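Side-chain contacts in type IV pilus biogenesis protein PilB (Streptococcus sanguinis, PDB 7B7P), which serves as a bimodular type IV pilin with a direct role in adhesion, carrying a von Willebrand factor A-like module with a metal-ion-dependent adhesion site: residues F166-S171 with K197-M202; G172-D177 with V280-G285; D177-N182 with T186-R191; S190-L195 with L250-V255. All coordinates share one frame; numbering follows the deposited sequence.

Interaction 1 of 4, residues F166-S171 with K197-M202; sequences FVFDTS and KKSVIM
The rings of Phe168 and Phe166 are each met at their outer end, at a slant, by a side chain of the helix segment 197-202. Ser199 comes to the Phe168 ring, with OG 3.9 Å from CE2 and CB 4.0 Å from the same CE2. Met202 comes to the Phe166 ring, where its CG lies 3.8 Å from CZ. Two residues apart in the strand, both rings leave it on the helix side, and with CG anti to the carbonyl carbon (chi1 -75° for Phe166 and -73° for Phe168) they lean alike. Large flat apolar groups suit this place, because they bridge the gap from sheet to helix: even the nearest alpha carbons, those of Phe166 and Ser199, are 9.3 Å apart. The small Ser199 lets the helix come close over Phe168, and its hydroxyl is satisfied within the helix by the carbonyl of Leu195. The methionine is flexible enough to bend at chi2 and chi3 beside Phe166.

This is helix 191-209 lying on the parallel core of a von Willebrand factor A-like fold, where strand 162-169 runs between strands 212-219 and 276-283. The strand leads straight into the adhesion-site loop, whose Asp-Thr-Ser-Gly-Ser sequence fits the DxSxS signature of a metal-ion-dependent adhesion site (MIDAS). There Asp169 makes an Asx turn: OD1 accepts from Ser171 N at 2.8 Å, nearly along its C-O axis, and from Ser171 OG at 2.9 Å on the syn side. OD2 takes hydrogen bonds from Thr283 OG1 and Asp284 N on the neighbouring strand and the loop after it.

Interaction 2 of 4, residues G172-D177 with V280-G285; sequences GSMDWD and VLLTDG
This is a buried contact, part polar and part apolar, at the metal-ion-dependent adhesion site (MIDAS) of the von Willebrand factor A-like fold, where the loop after strand 162-169 faces the end of the parallel strand 276-283. Ser173 and Asp284 are both magnesium-binding residues of this protein, and a magnesium ion lies about 3 Å from the Ser173 side chain. The two side chains point at each other: Ser173 OG approaches Asp284 OD2 to 2.4 Å, so short for a hydrogen bond that the exact separation is doubtful. A small hydroxyl and a carboxylate suit the site, since both offer oxygens to a hard cation. Asp284 holds CG between its backbone N and carbonyl carbon (chi1 83°), which turns the carboxylate to the serine.

The short 3-10 turn of residues 172-175 presents Ser173 and Met174 side by side. A backbone bond from Asp175 N to Gly172 O, 3.1 Å long, closes the turn. Arg191, from the start of helix 191-209, adds a salt bridge from NH1 to Asp284 OD2, which would probably help to hold the carboxylate and balance its charge. Within the same segment the indole of Trp176 lies under Ser173, whose CA sits 3.6 Å above the ring plane, over its centre.

Met174 lines the apolar side of the contact, a fitting place for a pliable thioether that bends at chi2 and chi3. Its SD lies 3.4 Å from Asp284 OD2, while CE goes on toward the core and stops 4.2 Å from Leu282 CD2.

Interaction 3 of 4, residues D177-N182 with T186-R191; sequences DLQGRN and TGNESR
Arg191 and Asp177 meet through a guanidinium edge and a backbone carbonyl. The arginine chain runs extended from CG to NE and places Arg191 NE 2.9 Å from Asp177 O, with the oxygen close to the guanidinium plane. Seen from the carbonyl, the donor stands above the plane, 55° out of it. Gly180 N reaches the same oxygen from the opposite face, closing the type I turn of residues 177-180. Arg191 NH2 adds a weak bond to Asp177 O. A glycine suits the end of this turn, where the backbone has a positive phi of 73°.

The Asp177 carboxylate stands roughly at right angles to its carbonyl and turns to the loop. Its CG sits between the backbone N and the carbonyl carbon (chi1 75°), and the two oxygens divide the work. Asp177 OD1 accepts from Arg181 N at 2.9 Å, met from above the carboxylate plane, and weakly from Gln179 N. Asp177 OD2 lies 3.1 Å from Thr186 OG1, whose proton may go to this oxygen or to another acceptor nearby; the two side chains slant across each other. Thr186 OG1 in turn accepts from Asn188 N at 3.2 Å, an ST turn, while Thr186 CG2 packs 3.8 Å from Arg181 CB. Further along, Thr186 N binds Asn182 O at 3.1 Å, nearly head-on to the carbonyl.

Both segments belong to the loop between strand 162-169 and helix 191-209 of the von Willebrand factor A-like fold. One guanidinium thus serves two structures: NE is spent on the loop carbonyl, while NH1 is left for the carboxylates of Asp284, at the magnesium site, and Glu376.

Interaction 4 of 4, residues S190-L195 with L250-V255; sequences SRMDIL and LNPDGV
Met192 reaches from the first turn of helix 191-209 to Leu250 and Pro252. Met192 CB faces the proline, 4.0 Å from Pro252 CG. The next carbon, Met192 CG, is anti to the backbone N (chi1 -164°), which swings the chain toward the other segment and sets it 3.4 Å from Leu250 O. The sulfur then passes over the leucine, with Met192 SD 3.9 Å from Leu250 CB, the two side chains crossing at about a right angle. Bends at chi2 and chi3 curl the tip back, so that Met192 CE also lies 3.4 Å from Leu250 O and 4.2 Å from Pro252 CG. A flexible thioether suits this place, since it can wrap around a carbonyl oxygen and touch two apolar neighbours at once.

In the von Willebrand factor A-like fold, this contact joins the helix after the DxSxS loop to the loop between helices 238-245 and 258-270, close to the metal site. The Pro252 side chain is about 7 Å from that of Ser173, a magnesium-binding residue. Backbone bonds from Asp253 to Thr170 and from Gly254 to Gly172 hold this loop against the adhesion-site loop, and the proline ring limits phi at its own position. Glycine at 254 suits backbone angles that would jam a beta carbon against the preceding carbonyl.

The helix start is fixed by a capping box. Ser190 OG accepts from Asp193 N at 2.8 Å, and Ser190 N donates back to Asp193 OD2 at 3.1 Å, reaching that oxygen on its anti side, tilted out of the carboxylate plane.

Overall arrangement
All four contacts lie in the von Willebrand factor A-like module, on the same side of the chain's centre, their centres 6 to 16 Å apart. Interactions 1 and 2 meet in one sheet, where strands 162-169 and 276-283 are neighbours, and interactions 1 and 4 both use helix 191-209. Along the chain, interactions 3 and 4 are nested inside the loop closed by interaction 2, and interaction 3 also lies within that of interaction 1. Interactions 3 and 4 share Ser190 and Arg191; interactions 2 and 3 share Asp177. Together they connect sheet, helix and loops around the metal site, consistent with the pilin's role in adhesion.

Interaction 1 of 4, residues F166-S171 with K197-M202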
loop_
_atom_site.group_PDB
_atom_site.type_symbol
_atom_site.label_atom_id
_atom_site.label_comp_id
_atom_site.label_asym_id
_atom_site.label_seq_id
_atom_site.Cartn_x
_atom_site.Cartn_y
_atom_site.Cartn_z
ATOM N N PHE A 166 -1.741 -12.315 -4.955
ATOM C CA PHE A 166 -1.774 -13.039 -3.699
ATOM C C PHE A 166 -0.881 -14.255 -3.801
ATOM O O PHE A 166 -1.022 -15.048 -4.736
ATOM C CB PHE A 166 -3.198 -13.480 -3.361
ATOM C CG PHE A 166 -4.064 -12.359 -2.882
ATOM C CD1 PHE A 166 -3.968 -11.902 -1.573
ATOM C CD2 PHE A 166 -4.952 -11.744 -3.744
ATOM C CE1 PHE A 166 -4.760 -10.841 -1.130
ATOM C CE2 PHE A 166 -5.751 -10.699 -3.310
ATOM C CZ PHE A 166 -5.652 -10.242 -2.008
ATOM N N VAL A 167 -0.006 -14.430 -2.814
ATOM C CA VAL A 167 1.013 -15.469 -2.840
ATOM C C VAL A 167 0.953 -16.182 -1.500
ATOM O O VAL A 167 1.455 -15.671 -0.491
ATOM C CB VAL A 167 2.409 -14.905 -3.126
ATOM C CG1 VAL A 167 3.471 -15.993 -3.013
ATOM C CG2 VAL A 167 2.418 -14.289 -4.501
ATOM N N PHE A 168 0.350 -17.374 -1.487
ATOM C CA PHE A 168 -0.076 -18.021 -0.256
ATOM C C PHE A 168 0.711 -19.300 -0.006
ATOM O O PHE A 168 0.759 -20.184 -0.861
ATOM C CB PHE A 168 -1.577 -18.333 -0.296
ATOM C CG PHE A 168 -2.477 -17.122 -0.163
ATOM C CD1 PHE A 168 -1.977 -15.877 0.169
ATOM C CD2 PHE A 168 -3.847 -17.256 -0.352
ATOM C CE1 PHE A 168 -2.818 -14.778 0.292
ATOM C CE2 PHE A 168 -4.687 -16.178 -0.231
ATOM C CZ PHE A 168 -4.182 -14.937 0.097
ATOM N N ASP A 169 1.298 -19.393 1.184
ATOM C CA ASP A 169 1.930 -20.610 1.656
ATOM C C ASP A 169 0.894 -21.740 1.710
ATOM O O ASP A 169 -0.174 -21.593 2.311
ATOM C CB ASP A 169 2.539 -20.318 3.036
ATOM C CG ASP A 169 3.395 -21.450 3.600
ATOM O OD1 ASP A 169 3.165 -22.647 3.330
ATOM O OD2 ASP A 169 4.298 -21.132 4.405
ATOM N N THR A 170 1.196 -22.855 1.036
ATOM C CA THR A 170 0.352 -24.046 1.036
ATOM C C THR A 170 1.116 -25.255 1.553
ATOM O O THR A 170 0.819 -26.386 1.172
ATOM C CB THR A 170 -0.232 -24.354 -0.354
ATOM O OG1 THR A 170 0.803 -24.765 -1.263
ATOM C CG2 THR A 170 -0.978 -23.169 -0.950
ATOM N N SER A 171 2.075 -25.043 2.449
ATOM C CA SER A 171 2.809 -26.167 3.012
ATOM C C SER A 171 1.903 -27.044 3.902
ATOM O O SER A 171 0.777 -26.682 4.257
ATOM C CB SER A 171 4.020 -25.668 3.798
ATOM O OG SER A 171 3.628 -24.954 4.948
ATOM N N LYS A 197 -11.533 -18.467 4.122
ATOM C CA LYS A 197 -12.606 -17.546 4.491
ATOM C C LYS A 197 -12.120 -16.098 4.498
ATOM O O LYS A 197 -12.760 -15.212 3.915
ATOM C CB LYS A 197 -13.185 -17.922 5.862
ATOM C CG LYS A 197 -13.754 -19.346 5.979
ATOM C CD LYS A 197 -14.315 -19.580 7.394
ATOM C CE LYS A 197 -15.093 -20.888 7.502
ATOM N NZ LYS A 197 -14.268 -22.099 7.142
ATOM N N LYS A 198 -10.983 -15.832 5.150
ATOM C CA LYS A 198 -10.574 -14.442 5.352
ATOM C C LYS A 198 -10.092 -13.777 4.068
ATOM O O LYS A 198 -10.136 -12.541 3.963
ATOM C CB LYS A 198 -9.481 -14.353 6.423
ATOM C CG LYS A 198 -9.947 -14.684 7.831
ATOM C CD LYS A 198 -11.204 -13.898 8.201
ATOM C CE LYS A 198 -11.588 -14.111 9.661
ATOM N NZ LYS A 198 -12.968 -13.588 9.935
ATOM N N SER A 199 -9.630 -14.547 3.089
ATOM C CA SER A 199 -9.235 -13.914 1.838
ATOM C C SER A 199 -10.418 -13.713 0.891
ATOM O O SER A 199 -10.408 -12.759 0.102
ATOM C CB SER A 199 -8.101 -14.708 1.167
ATOM O OG SER A 199 -8.498 -16.010 0.790
ATOM N N VAL A 200 -11.454 -14.552 0.987
ATOM C CA VAL A 200 -12.730 -14.239 0.337
ATOM C C VAL A 200 -13.232 -12.868 0.790
ATOM O O VAL A 200 -13.598 -12.017 -0.032
ATOM C CB VAL A 200 -13.766 -15.344 0.617
ATOM C CG1 VAL A 200 -15.146 -14.940 0.079
ATOM C CG2 VAL A 200 -13.332 -16.654 -0.014
ATOM N N ILE A 201 -13.222 -12.621 2.107
ATOM C CA ILE A 201 -13.584 -11.303 2.637
ATOM C C ILE A 201 -12.694 -10.217 2.039
ATOM O O ILE A 201 -13.171 -9.144 1.644
ATOM C CB ILE A 201 -13.512 -11.309 4.176
ATOM C CG1 ILE A 201 -14.554 -12.267 4.762
ATOM C CG2 ILE A 201 -13.688 -9.903 4.747
ATOM C CD1 ILE A 201 -14.718 -12.136 6.257
ATOM N N MET A 202 -11.383 -10.480 1.960
ATOM C CA MET A 202 -10.445 -9.466 1.478
ATOM C C MET A 202 -10.718 -9.106 0.019
ATOM O O MET A 202 -10.560 -7.945 -0.382
ATOM C CB MET A 202 -9.001 -9.964 1.670
ATOM C CG MET A 202 -7.942 -9.261 0.858
ATOM S SD MET A 202 -7.805 -7.500 1.231
ATOM C CE MET A 202 -6.018 -7.293 1.299
#

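Interaction 2 of 4, residues G172-D177 with V280-G285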
loop_
_atom_site.group_PDB
_atom_site.type_symbol
_atom_site.label_atom_id
_atom_site.label_comp_id
_atom_site.label_asym_id
_atom_site.label_seq_id
_atom_site.Cartn_x
_atom_site.Cartn_y
_atom_site.Cartn_z
ATOM N N GLY A 172 2.431 -28.215 4.278
ATOM C CA GLY A 172 1.647 -29.169 5.046
ATOM C C GLY A 172 1.216 -28.652 6.405
ATOM O O GLY A 172 0.146 -29.015 6.902
ATOM N N SER A 173 2.027 -27.787 7.019
ATOM C CA SER A 173 1.651 -27.182 8.293
ATOM C C SER A 173 0.311 -26.446 8.218
ATOM O O SER A 173 -0.332 -26.224 9.253
ATOM C CB SER A 173 2.770 -26.224 8.750
ATOM O OG SER A 173 2.813 -25.064 7.926
ATOM N N MET A 174 -0.126 -26.054 7.021
ATOM C CA MET A 174 -1.370 -25.299 6.908
ATOM C C MET A 174 -2.621 -26.164 7.126
ATOM O O MET A 174 -3.735 -25.628 7.092
ATOM C CB MET A 174 -1.441 -24.604 5.549
ATOM C CG MET A 174 -0.428 -23.490 5.375
ATOM S SD MET A 174 -0.869 -21.995 6.239
ATOM C CE MET A 174 -2.084 -21.288 5.131
ATOM N N ASP A 175 -2.458 -27.470 7.364
ATOM C CA ASP A 175 -3.559 -28.315 7.802
ATOM C C ASP A 175 -3.758 -28.310 9.306
ATOM O O ASP A 175 -4.796 -28.785 9.769
ATOM C CB ASP A 175 -3.345 -29.766 7.370
ATOM C CG ASP A 175 -4.092 -30.107 6.123
ATOM O OD1 ASP A 175 -5.102 -29.414 5.813
ATOM O OD2 ASP A 175 -3.649 -31.059 5.451
ATOM N N TRP A 176 -2.781 -27.843 10.076
ATOM C CA TRP A 176 -2.954 -27.777 11.517
ATOM C C TRP A 176 -3.725 -26.517 11.896
ATOM O O TRP A 176 -3.994 -25.652 11.062
ATOM C CB TRP A 176 -1.611 -27.798 12.239
ATOM C CG TRP A 176 -0.631 -28.758 11.700
ATOM C CD1 TRP A 176 -0.882 -29.996 11.162
ATOM C CD2 TRP A 176 0.790 -28.583 11.667
ATOM N NE1 TRP A 176 0.298 -30.593 10.782
ATOM C CE2 TRP A 176 1.340 -29.746 11.081
ATOM C CE3 TRP A 176 1.652 -27.548 12.062
ATOM C CZ2 TRP A 176 2.717 -29.899 10.881
ATOM C CZ3 TRP A 176 3.017 -27.708 11.874
ATOM C CH2 TRP A 176 3.536 -28.876 11.289
ATOM N N ASP A 177 -4.090 -26.420 13.178
ATOM C CA ASP A 177 -4.734 -25.196 13.630
ATOM C C ASP A 177 -3.665 -24.145 13.932
ATOM O O ASP A 177 -2.453 -24.409 13.871
ATOM C CB ASP A 177 -5.676 -25.478 14.814
ATOM C CG ASP A 177 -4.952 -25.729 16.165
ATOM O OD1 ASP A 177 -3.713 -25.536 16.325
ATOM O OD2 ASP A 177 -5.668 -26.153 17.103
ATOM N N VAL A 280 0.911 -9.640 -1.968
ATOM C CA VAL A 280 0.496 -9.967 -0.610
ATOM C C VAL A 280 0.935 -11.390 -0.376
ATOM O O VAL A 280 0.370 -12.325 -0.950
ATOM C CB VAL A 280 -1.016 -9.807 -0.388
ATOM C CG1 VAL A 280 -1.410 -10.339 0.985
ATOM C CG2 VAL A 280 -1.384 -8.355 -0.535
ATOM N N LEU A 281 1.958 -11.554 0.438
ATOM C CA LEU A 281 2.574 -12.848 0.649
ATOM C C LEU A 281 2.230 -13.312 2.051
ATOM O O LEU A 281 2.480 -12.592 3.014
ATOM C CB LEU A 281 4.089 -12.754 0.465
ATOM C CG LEU A 281 4.778 -14.113 0.396
ATOM C CD1 LEU A 281 6.001 -14.015 -0.489
ATOM C CD2 LEU A 281 5.170 -14.553 1.778
ATOM N N LEU A 282 1.683 -14.514 2.162
ATOM C CA LEU A 282 1.293 -15.087 3.440
ATOM C C LEU A 282 2.109 -16.345 3.681
ATOM O O LEU A 282 2.137 -17.225 2.828
ATOM C CB LEU A 282 -0.207 -15.412 3.465
ATOM C CG LEU A 282 -0.650 -15.852 4.857
ATOM C CD1 LEU A 282 -2.023 -15.247 5.229
ATOM C CD2 LEU A 282 -0.671 -17.365 4.955
ATOM N N THR A 283 2.749 -16.442 4.841
ATOM C CA THR A 283 3.504 -17.637 5.175
ATOM C C THR A 283 3.309 -17.966 6.647
ATOM O O THR A 283 3.069 -17.079 7.472
ATOM C CB THR A 283 5.014 -17.485 4.822
ATOM O OG1 THR A 283 5.706 -18.705 5.108
ATOM C CG2 THR A 283 5.660 -16.355 5.576
ATOM N N ASP A 284 3.400 -19.263 6.960
ATOM C CA ASP A 284 3.156 -19.778 8.302
ATOM C C ASP A 284 4.347 -20.552 8.857
ATOM O O ASP A 284 4.194 -21.295 9.830
ATOM C CB ASP A 284 1.909 -20.670 8.310
ATOM C CG ASP A 284 2.206 -22.119 7.869
ATOM O OD1 ASP A 284 3.079 -22.307 6.995
ATOM O OD2 ASP A 284 1.567 -23.067 8.390
ATOM N N GLY A 285 5.529 -20.410 8.264
ATOM C CA GLY A 285 6.628 -21.255 8.691
ATOM C C GLY A 285 7.978 -20.659 8.359
ATOM O O GLY A 285 8.107 -19.710 7.582
#

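Interaction 3 of 4, residues D177-N182 with T186-R191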
loop_
_atom_site.group_PDB
_atom_site.type_symbol
_atom_site.label_atom_id
_atom_site.label_comp_id
_atom_site.label_asym_id
_atom_site.label_seq_id
_atom_site.Cartn_x
_atom_site.Cartn_y
_atom_site.Cartn_z
ATOM N N ASP A 177 -4.090 -26.420 13.178
ATOM C CA ASP A 177 -4.734 -25.196 13.630
ATOM C C ASP A 177 -3.665 -24.145 13.932
ATOM O O ASP A 177 -2.453 -24.409 13.871
ATOM C CB ASP A 177 -5.676 -25.478 14.814
ATOM C CG ASP A 177 -4.952 -25.729 16.165
ATOM O OD1 ASP A 177 -3.713 -25.536 16.325
ATOM O OD2 ASP A 177 -5.668 -26.153 17.103
ATOM N N LEU A 178 -4.126 -22.938 14.264
ATOM C CA LEU A 178 -3.220 -21.814 14.461
ATOM C C LEU A 178 -2.158 -22.106 15.515
ATOM O O LEU A 178 -1.058 -21.550 15.442
ATOM C CB LEU A 178 -4.013 -20.569 14.826
ATOM C CG LEU A 178 -4.375 -19.829 13.543
ATOM C CD1 LEU A 178 -5.422 -18.754 13.790
ATOM C CD2 LEU A 178 -3.128 -19.246 12.868
ATOM N N GLN A 179 -2.447 -22.990 16.475
ATOM C CA GLN A 179 -1.492 -23.374 17.507
ATOM C C GLN A 179 -0.652 -24.588 17.114
ATOM O O GLN A 179 0.103 -25.096 17.944
ATOM C CB GLN A 179 -2.224 -23.647 18.824
ATOM C CG GLN A 179 -2.773 -22.408 19.456
ATOM C CD GLN A 179 -4.078 -21.958 18.807
ATOM O OE1 GLN A 179 -4.284 -20.761 18.582
ATOM N NE2 GLN A 179 -4.967 -22.914 18.499
ATOM N N GLY A 180 -0.767 -25.061 15.877
ATOM C CA GLY A 180 0.001 -26.215 15.460
ATOM C C GLY A 180 -0.454 -27.541 16.027
ATOM O O GLY A 180 0.356 -28.464 16.148
ATOM N N ARG A 181 -1.731 -27.665 16.378
ATOM C CA ARG A 181 -2.288 -28.924 16.830
ATOM C C ARG A 181 -3.235 -29.463 15.769
ATOM O O ARG A 181 -3.697 -28.732 14.883
ATOM C CB ARG A 181 -2.979 -28.754 18.190
ATOM C CG ARG A 181 -1.956 -28.547 19.291
ATOM C CD ARG A 181 -2.529 -28.125 20.603
ATOM N NE ARG A 181 -1.805 -26.962 21.120
ATOM C CZ ARG A 181 -1.075 -26.941 22.236
ATOM N NH1 ARG A 181 -0.950 -28.032 22.980
ATOM N NH2 ARG A 181 -0.456 -25.820 22.608
ATOM N N ASN A 182 -3.462 -30.773 15.842
ATOM C CA ASN A 182 -4.288 -31.483 14.872
ATOM C C ASN A 182 -5.754 -31.081 15.031
ATOM O O ASN A 182 -6.319 -31.170 16.127
ATOM C CB ASN A 182 -4.094 -32.990 15.059
ATOM C CG ASN A 182 -4.784 -33.835 13.985
ATOM O OD1 ASN A 182 -5.740 -33.416 13.316
ATOM N ND2 ASN A 182 -4.252 -35.033 13.786
ATOM N N THR A 186 -8.147 -31.101 18.633
ATOM C CA THR A 186 -8.899 -29.897 18.946
ATOM C C THR A 186 -10.099 -29.828 18.008
ATOM O O THR A 186 -10.269 -30.663 17.118
ATOM C CB THR A 186 -8.024 -28.641 18.824
ATOM O OG1 THR A 186 -8.055 -28.148 17.474
ATOM C CG2 THR A 186 -6.583 -28.919 19.248
ATOM N N GLY A 187 -10.956 -28.837 18.200
ATOM C CA GLY A 187 -12.090 -28.704 17.308
ATOM C C GLY A 187 -11.917 -27.668 16.230
ATOM O O GLY A 187 -12.809 -27.504 15.390
ATOM N N ASN A 188 -10.772 -26.991 16.206
ATOM C CA ASN A 188 -10.619 -25.751 15.470
ATOM C C ASN A 188 -10.546 -26.001 13.968
ATOM O O ASN A 188 -10.366 -27.128 13.496
ATOM C CB ASN A 188 -9.374 -25.005 15.948
ATOM C CG ASN A 188 -9.384 -24.769 17.449
ATOM O OD1 ASN A 188 -8.469 -25.190 18.153
ATOM N ND2 ASN A 188 -10.427 -24.100 17.945
ATOM N N GLU A 189 -10.726 -24.916 13.222
ATOM C CA GLU A 189 -10.443 -24.907 11.797
ATOM C C GLU A 189 -8.932 -24.949 11.556
ATOM O O GLU A 189 -8.136 -24.542 12.404
ATOM C CB GLU A 189 -11.037 -23.653 11.159
ATOM C CG GLU A 189 -12.496 -23.402 11.487
ATOM C CD GLU A 189 -12.939 -21.982 11.131
ATOM O OE1 GLU A 189 -12.715 -21.052 11.951
ATOM O OE2 GLU A 189 -13.514 -21.789 10.030
ATOM N N SER A 190 -8.543 -25.468 10.395
ATOM C CA SER A 190 -7.150 -25.403 9.967
ATOM C C SER A 190 -6.780 -23.982 9.556
ATOM O O SER A 190 -7.640 -23.144 9.247
ATOM C CB SER A 190 -6.896 -26.340 8.784
ATOM O OG SER A 190 -7.360 -25.721 7.588
ATOM N N ARG A 191 -5.472 -23.718 9.544
ATOM C CA ARG A 191 -4.980 -22.444 9.033
ATOM C C ARG A 191 -5.492 -22.201 7.625
ATOM O O ARG A 191 -5.947 -21.096 7.302
ATOM C CB ARG A 191 -3.451 -22.421 9.061
ATOM C CG ARG A 191 -2.876 -22.550 10.459
ATOM C CD ARG A 191 -1.370 -22.808 10.428
ATOM N NE ARG A 191 -0.877 -23.172 11.750
ATOM C CZ ARG A 191 0.408 -23.294 12.066
ATOM N NH1 ARG A 191 1.356 -23.078 11.150
ATOM N NH2 ARG A 191 0.746 -23.640 13.295
#

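Interaction 4 of 4, residues S190-L195 with L250-V255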
loop_
_atom_site.group_PDB
_atom_site.type_symbol
_atom_site.label_atom_id
_atom_site.label_comp_id
_atom_site.label_asym_id
_atom_site.label_seq_id
_atom_site.Cartn_x
_atom_site.Cartn_y
_atom_site.Cartn_z
ATOM N N SER A 190 -8.543 -25.468 10.395
ATOM C CA SER A 190 -7.150 -25.403 9.967
ATOM C C SER A 190 -6.780 -23.982 9.556
ATOM O O SER A 190 -7.640 -23.144 9.247
ATOM C CB SER A 190 -6.896 -26.340 8.784
ATOM O OG SER A 190 -7.360 -25.721 7.588
ATOM N N ARG A 191 -5.472 -23.718 9.544
ATOM C CA ARG A 191 -4.980 -22.444 9.033
ATOM C C ARG A 191 -5.492 -22.201 7.625
ATOM O O ARG A 191 -5.947 -21.096 7.302
ATOM C CB ARG A 191 -3.451 -22.421 9.061
ATOM C CG ARG A 191 -2.876 -22.550 10.459
ATOM C CD ARG A 191 -1.370 -22.808 10.428
ATOM N NE ARG A 191 -0.877 -23.172 11.750
ATOM C CZ ARG A 191 0.408 -23.294 12.066
ATOM N NH1 ARG A 191 1.356 -23.078 11.150
ATOM N NH2 ARG A 191 0.746 -23.640 13.295
ATOM N N MET A 192 -5.458 -23.230 6.779
ATOM C CA MET A 192 -5.995 -23.067 5.432
ATOM C C MET A 192 -7.492 -22.752 5.449
ATOM O O MET A 192 -7.952 -21.896 4.682
ATOM C CB MET A 192 -5.723 -24.310 4.584
ATOM C CG MET A 192 -5.928 -24.009 3.109
ATOM S SD MET A 192 -4.852 -22.632 2.561
ATOM C CE MET A 192 -3.313 -23.564 2.443
ATOM N N ASP A 193 -8.269 -23.427 6.312
ATOM C CA ASP A 193 -9.693 -23.102 6.421
ATOM C C ASP A 193 -9.870 -21.623 6.717
ATOM O O ASP A 193 -10.631 -20.926 6.040
ATOM C CB ASP A 193 -10.373 -23.944 7.512
ATOM C CG ASP A 193 -10.449 -25.418 7.153
ATOM O OD1 ASP A 193 -10.568 -25.724 5.947
ATOM O OD2 ASP A 193 -10.396 -26.267 8.079
ATOM N N ILE A 194 -9.121 -21.111 7.698
ATOM C CA ILE A 194 -9.285 -19.710 8.064
ATOM C C ILE A 194 -8.813 -18.804 6.931
ATOM O O ILE A 194 -9.440 -17.774 6.636
ATOM C CB ILE A 194 -8.555 -19.425 9.391
ATOM C CG1 ILE A 194 -9.098 -20.335 10.491
ATOM C CG2 ILE A 194 -8.700 -17.962 9.789
ATOM C CD1 ILE A 194 -8.407 -20.178 11.800
ATOM N N LEU A 195 -7.725 -19.193 6.253
ATOM C CA LEU A 195 -7.202 -18.381 5.163
ATOM C C LEU A 195 -8.194 -18.291 4.010
ATOM O O LEU A 195 -8.401 -17.213 3.440
ATOM C CB LEU A 195 -5.865 -18.944 4.679
ATOM C CG LEU A 195 -5.241 -18.133 3.535
ATOM C CD1 LEU A 195 -5.205 -16.618 3.843
ATOM C CD2 LEU A 195 -3.840 -18.673 3.215
ATOM N N LEU A 250 -5.438 -25.124 -3.050
ATOM C CA LEU A 250 -4.807 -24.729 -1.787
ATOM C C LEU A 250 -4.735 -25.897 -0.810
ATOM O O LEU A 250 -4.911 -25.738 0.397
ATOM C CB LEU A 250 -5.539 -23.558 -1.140
ATOM C CG LEU A 250 -5.693 -22.264 -1.923
ATOM C CD1 LEU A 250 -6.819 -21.454 -1.284
ATOM C CD2 LEU A 250 -4.386 -21.476 -1.923
ATOM N N ASN A 251 -4.495 -27.086 -1.334
ATOM C CA ASN A 251 -4.444 -28.253 -0.479
ATOM C C ASN A 251 -3.092 -28.318 0.225
ATOM O O ASN A 251 -2.056 -28.327 -0.446
ATOM C CB ASN A 251 -4.690 -29.504 -1.299
ATOM C CG ASN A 251 -4.900 -30.707 -0.447
ATOM O OD1 ASN A 251 -4.096 -31.637 -0.466
ATOM N ND2 ASN A 251 -5.976 -30.696 0.341
ATOM N N PRO A 252 -3.052 -28.352 1.558
ATOM C CA PRO A 252 -1.765 -28.242 2.259
ATOM C C PRO A 252 -0.900 -29.468 2.026
ATOM O O PRO A 252 -1.362 -30.601 2.179
ATOM C CB PRO A 252 -2.169 -28.108 3.732
ATOM C CG PRO A 252 -3.570 -27.532 3.681
ATOM C CD PRO A 252 -4.195 -28.173 2.468
ATOM N N ASP A 253 0.367 -29.217 1.649
ATOM C CA ASP A 253 1.373 -30.248 1.381
ATOM C C ASP A 253 2.716 -29.614 0.998
ATOM O O ASP A 253 2.737 -28.610 0.283
ATOM C CB ASP A 253 0.905 -31.188 0.262
ATOM C CG ASP A 253 1.849 -32.354 0.049
ATOM O OD1 ASP A 253 2.017 -33.177 0.983
ATOM O OD2 ASP A 253 2.431 -32.444 -1.058
ATOM N N GLY A 254 3.828 -30.180 1.466
ATOM C CA GLY A 254 5.157 -29.679 1.126
ATOM C C GLY A 254 5.801 -28.812 2.201
ATOM O O GLY A 254 5.309 -28.664 3.324
ATOM N N VAL A 255 6.945 -28.228 1.827
ATOM C CA VAL A 255 7.716 -27.340 2.698
ATOM C C VAL A 255 7.478 -25.883 2.285
ATOM O O VAL A 255 6.469 -25.568 1.655
ATOM C CB VAL A 255 9.209 -27.715 2.661
ATOM C CG1 VAL A 255 9.441 -28.989 3.456
ATOM C CG2 VAL A 255 9.684 -27.881 1.210
#